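Local coordinates for sugar ABC transporter, sugar-binding protein (Streptococcus pneumoniae, PDB 2HQ0) that probably binds a sugar, likely raffinose or a related oligosaccharide, outside the cell and delivers it to an ABC transporter for uptake, at residues A[114-119]-A[244-249]; A[316-321]-A[338-343]. One frame throughout, in Å; residues are numbered along the deposited sequence.

Contact 1 of 2, residues A[114-119]-A[244-249]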
# COMPACT_ATOMS: atom_id res chain seq x y z
N ASN A 114 -2.69 2.74 -1.80
CA ASN A 114 -1.57 2.12 -2.45
C ASN A 114 -1.95 0.78 -3.01
O ASN A 114 -3.04 0.19 -2.74
CB ASN A 114 -0.35 2.14 -1.58
CG ASN A 114 -0.56 1.66 -0.15
OD1 ASN A 114 -1.11 0.57 0.06
ND2 ASN A 114 -0.07 2.43 0.82
N ALA A 115 -1.03 0.26 -3.87
CA ALA A 115 -1.07 -1.05 -4.47
C ALA A 115 0.32 -1.60 -4.54
O ALA A 115 1.30 -0.89 -4.26
CB ALA A 115 -1.74 -1.03 -5.87
N TYR A 116 0.44 -2.84 -4.95
CA TYR A 116 1.76 -3.55 -4.96
C TYR A 116 1.85 -4.42 -6.19
O TYR A 116 0.87 -5.07 -6.61
CB TYR A 116 1.91 -4.34 -3.73
CG TYR A 116 3.28 -4.93 -3.56
CD1 TYR A 116 4.23 -4.31 -2.76
CD2 TYR A 116 3.67 -6.10 -4.17
CE1 TYR A 116 5.50 -4.88 -2.51
CE2 TYR A 116 4.94 -6.68 -3.97
CZ TYR A 116 5.86 -6.03 -3.12
OH TYR A 116 7.10 -6.64 -2.97
N GLY A 117 3.01 -4.50 -6.81
CA GLY A 117 3.19 -5.43 -7.88
C GLY A 117 4.67 -5.37 -8.34
O GLY A 117 5.56 -5.15 -7.53
N ILE A 118 4.90 -5.65 -9.60
CA ILE A 118 6.23 -5.71 -10.19
C ILE A 118 6.41 -4.57 -11.18
O ILE A 118 5.75 -4.49 -12.19
CB ILE A 118 6.47 -7.07 -10.89
CG1 ILE A 118 6.00 -8.28 -10.04
CG2 ILE A 118 7.94 -7.18 -11.28
CD1 ILE A 118 6.74 -8.40 -8.71
N TYR A 119 7.39 -3.73 -10.87
CA TYR A 119 7.83 -2.76 -11.85
C TYR A 119 8.69 -3.50 -12.91
O TYR A 119 9.50 -4.31 -12.53
CB TYR A 119 8.68 -1.64 -11.18
CG TYR A 119 7.91 -0.69 -10.33
CD1 TYR A 119 7.36 0.43 -10.89
CD2 TYR A 119 7.64 -0.98 -8.99
CE1 TYR A 119 6.64 1.37 -10.13
CE2 TYR A 119 6.92 -0.06 -8.20
CZ TYR A 119 6.41 1.07 -8.78
OH TYR A 119 5.69 1.99 -8.05
N GLY A 244 5.73 -1.31 -4.04
CA GLY A 244 4.46 -0.64 -4.09
C GLY A 244 4.34 0.56 -4.99
O GLY A 244 5.36 1.10 -5.51
N SER A 245 3.09 1.06 -5.17
CA SER A 245 2.80 2.24 -5.92
C SER A 245 3.47 3.53 -5.42
O SER A 245 3.71 4.47 -6.18
CB SER A 245 1.30 2.43 -5.94
OG SER A 245 0.78 2.45 -4.62
N TRP A 246 3.97 3.42 -4.18
CA TRP A 246 4.65 4.55 -3.57
C TRP A 246 6.00 4.84 -4.16
O TRP A 246 6.55 5.95 -3.95
CB TRP A 246 4.82 4.33 -2.05
CG TRP A 246 5.41 3.00 -1.70
CD1 TRP A 246 6.74 2.66 -1.74
CD2 TRP A 246 4.73 1.80 -1.27
NE1 TRP A 246 6.91 1.38 -1.41
CE2 TRP A 246 5.70 0.79 -1.14
CE3 TRP A 246 3.38 1.47 -1.04
CZ2 TRP A 246 5.37 -0.48 -0.71
CZ3 TRP A 246 3.06 0.25 -0.63
CH2 TRP A 246 3.98 -0.75 -0.50
N ALA A 247 6.57 3.90 -4.89
CA ALA A 247 7.96 4.04 -5.41
C ALA A 247 8.06 4.89 -6.64
O ALA A 247 9.16 5.23 -7.06
CB ALA A 247 8.56 2.67 -5.66
N ILE A 248 6.95 5.13 -7.34
CA ILE A 248 7.04 5.72 -8.69
C ILE A 248 7.75 7.04 -8.71
O ILE A 248 8.54 7.34 -9.65
CB ILE A 248 5.66 5.69 -9.40
CG1 ILE A 248 5.88 6.04 -10.86
CG2 ILE A 248 4.71 6.54 -8.72
CD1 ILE A 248 6.84 5.17 -11.67
N THR A 249 7.45 7.93 -7.77
CA THR A 249 8.04 9.30 -7.80
C THR A 249 9.55 9.16 -7.69
O THR A 249 10.29 9.81 -8.43
CB THR A 249 7.47 10.18 -6.76
OG1 THR A 249 6.04 10.32 -6.95
CG2 THR A 249 8.07 11.59 -6.83

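Contact 2 of 2, residues A[316-321]-A[338-343]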
# COMPACT_ATOMS: atom_id res chain seq x y z
N GLY A 316 -0.21 10.33 -8.10
CA GLY A 316 -0.39 9.21 -8.97
C GLY A 316 -0.96 7.95 -8.37
O GLY A 316 -1.27 7.00 -9.09
N SER A 317 -1.05 7.90 -7.04
CA SER A 317 -1.68 6.77 -6.40
C SER A 317 -3.14 6.67 -6.86
O SER A 317 -3.78 7.67 -7.09
CB SER A 317 -1.63 6.89 -4.90
OG SER A 317 -0.29 6.87 -4.43
N PRO A 318 -3.69 5.45 -7.04
CA PRO A 318 -5.06 5.36 -7.45
C PRO A 318 -5.97 6.04 -6.46
O PRO A 318 -5.75 5.93 -5.24
CB PRO A 318 -5.33 3.82 -7.49
CG PRO A 318 -4.29 3.18 -6.76
CD PRO A 318 -3.10 4.12 -6.85
N THR A 319 -7.02 6.66 -6.99
CA THR A 319 -8.00 7.37 -6.17
C THR A 319 -9.37 6.73 -6.28
O THR A 319 -9.81 6.35 -7.36
CB THR A 319 -8.07 8.87 -6.52
OG1 THR A 319 -9.05 9.51 -5.67
CG2 THR A 319 -8.39 9.15 -7.97
N ALA A 320 -10.02 6.62 -5.11
CA ALA A 320 -11.37 6.12 -4.96
C ALA A 320 -12.40 7.23 -5.19
O ALA A 320 -13.60 6.99 -5.12
CB ALA A 320 -11.53 5.57 -3.59
N ILE A 321 -12.00 8.46 -5.52
CA ILE A 321 -12.94 9.59 -5.62
C ILE A 321 -13.52 9.69 -7.05
O ILE A 321 -12.80 9.69 -8.02
CB ILE A 321 -12.19 10.87 -5.27
CG1 ILE A 321 -11.68 10.82 -3.84
CG2 ILE A 321 -13.08 12.10 -5.44
CD1 ILE A 321 -12.79 10.66 -2.74
N GLU A 338 -4.77 -1.65 -12.37
CA GLU A 338 -5.91 -1.96 -13.30
C GLU A 338 -7.15 -2.33 -12.55
O GLU A 338 -8.29 -2.04 -13.01
CB GLU A 338 -5.50 -3.12 -14.25
CG GLU A 338 -6.56 -3.49 -15.28
CD GLU A 338 -6.16 -4.58 -16.29
OE1 GLU A 338 -5.00 -5.14 -16.17
OE2 GLU A 338 -6.99 -4.89 -17.22
N TYR A 339 -6.94 -3.05 -11.43
CA TYR A 339 -8.03 -3.56 -10.61
C TYR A 339 -8.15 -2.90 -9.27
O TYR A 339 -8.69 -3.48 -8.32
CB TYR A 339 -7.88 -5.07 -10.49
CG TYR A 339 -8.11 -5.78 -11.85
CD1 TYR A 339 -9.38 -5.90 -12.35
CD2 TYR A 339 -7.08 -6.28 -12.65
CE1 TYR A 339 -9.60 -6.49 -13.58
CE2 TYR A 339 -7.29 -6.92 -13.83
CZ TYR A 339 -8.57 -6.96 -14.30
OH TYR A 339 -8.89 -7.58 -15.50
N ALA A 340 -7.62 -1.69 -9.15
CA ALA A 340 -7.72 -0.93 -7.90
C ALA A 340 -9.20 -0.80 -7.51
O ALA A 340 -10.09 -0.56 -8.36
CB ALA A 340 -7.02 0.45 -8.02
N PHE A 341 -9.46 -0.95 -6.23
CA PHE A 341 -10.77 -0.70 -5.70
C PHE A 341 -11.79 -1.76 -6.01
O PHE A 341 -12.97 -1.51 -5.78
CB PHE A 341 -11.27 0.70 -5.91
CG PHE A 341 -10.28 1.75 -5.54
CD1 PHE A 341 -9.83 1.90 -4.24
CD2 PHE A 341 -9.74 2.51 -6.48
CE1 PHE A 341 -8.90 2.86 -3.95
CE2 PHE A 341 -8.73 3.42 -6.17
CZ PHE A 341 -8.32 3.56 -4.93
N THR A 342 -11.34 -2.88 -6.61
CA THR A 342 -12.14 -4.04 -6.88
C THR A 342 -11.86 -5.19 -5.94
O THR A 342 -10.95 -5.12 -5.12
CB THR A 342 -11.86 -4.56 -8.36
OG1 THR A 342 -10.63 -5.26 -8.40
CG2 THR A 342 -11.93 -3.42 -9.46
N ASP A 343 -12.47 -6.37 -6.17
CA ASP A 343 -12.23 -7.50 -5.33
C ASP A 343 -10.83 -8.08 -5.50
O ASP A 343 -10.42 -8.88 -4.69
CB ASP A 343 -13.35 -8.58 -5.51
CG ASP A 343 -13.55 -9.08 -7.00
OD1 ASP A 343 -12.76 -8.73 -7.92
OD2 ASP A 343 -14.58 -9.81 -7.29

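Contact 1 of 2, residues A[114-119]-A[244-249]
Ala115 and Ser245 are joined by two hydrogen bonds. Ser245 N gives a bond of 2.8 Å to Ala115 O, while Ala115 N donates to Ser245 OG over 2.9 Å, with an N-H...O angle of 161°. The hydroxyl can reach back because chi1 of Ser245 (54°) sets OG between its own backbone N and carbonyl carbon; a short polar side chain thus takes the place of a strand carbonyl where the backbone turns away.

A third bond runs from Tyr119 OH to Gly244 O, 2.7 Å long. That carbonyl also accepts from Ala247 N, on the opposite face of its plane, so two donors hold the turn after the strand.

Apolar contacts fill the rest. The Tyr119 ring lies against Ala247 CB and Ile248 CD1, the latter 4.1 Å from Tyr119 CE1. Trp246 folds back over Gly244, whose CA sits 3.4 Å above the indole plane, offset toward the rim; a hydrogen in place of a side chain permits this. The CE3-CZ3 edge of the indole meets Asn114, CE3 3.8 Å from Asn114 CB, with amide and ring planes almost perpendicular (86°). Asn114 OD1 is held by Ala278 N and Trp348 NE1.

Tyr116 and Gly244 form an antiparallel non-hydrogen-bonded pair. Here strand 240-244, an outer strand of the three-stranded antiparallel sheet 240-244/116-121/260-263, ends and the chain turns toward helix 248-253.

Contact 2 of 2, residues A[316-321]-A[338-343]
Phe341 reaches the side chains of Pro318 and Ala320 and the backbone between them, including Thr319 O, and its ring makes most of this contact. The clearest element is a CH-pi interaction: Ala320 CB lies over one face, 4.0 Å from the ring centroid and only 17° off the normal. A methyl is small enough to sit this close while the adjoining main chain runs past the ring. With CG anti to the carbonyl carbon (chi1 -48°), the phenyl extends toward 316-321.

The rim of the same ring meets polar backbone atoms. Pro318 O is at the edge, near the ring plane, 3.5 Å from Phe341 CZ, and Thr319 O approaches obliquely to 3.3 Å from Phe341 CE2. The partly positive ring hydrogens probably make such carbonyls favourable neighbours. Beyond the two segments, Tyr96 and His345 pack edge-to-face with Phe341.

Pro318 supplies the other apolar surface. Its CB touches both Phe341 CE2, at 3.7 Å, and Ala340 CB, at 3.8 Å, so one pyrrolidine carbon bridges two successive residues of the opposite loop. Proline suits the place because its ring restricts phi to the value an extended backbone needs.

Hydrogen bonds shape each loop from within. Thr319 OG1 accepts from Ile321 N at 3.1 Å, closing an ST turn, and is also bonded to Phe111 O. Across the way, Tyr339 O takes both Thr342 N and Thr342 OG1, the latter at 2.6 Å, on the same face of its plane; Thr342 OG1 is also bonded to Arg344 N.

Phe341, with a positive phi of 74°, occupies the third position of the type II beta turn 339-342, a place commonly given to glycine. Just before strand 345-347, this turn packs its third residue on the irregular segment after helix 305-315, which pairs by backbone bonds with Phe111 and Ala113.

Following the chain from the N terminus, contact 1 begins where the loop 111-115 leads into strand 116-121. It closes an excursion of 124 residues, about half of them helical, at the junction of strand 240-244 with helix 248-253. Contact 2 opens later and spans a much shorter loop, with 16 intervening residues, containing helix 334-337 and leading to strand 345-347. The two are therefore in series, neither nested nor crossed. Their centres lie 12 Å apart, and their nearest atoms, about 5 Å apart, do not touch. His345 links them, bonding to Asn114 O in contact 1 and Phe341 N in contact 2, while Ala113 pairs with Pro318 through the backbone.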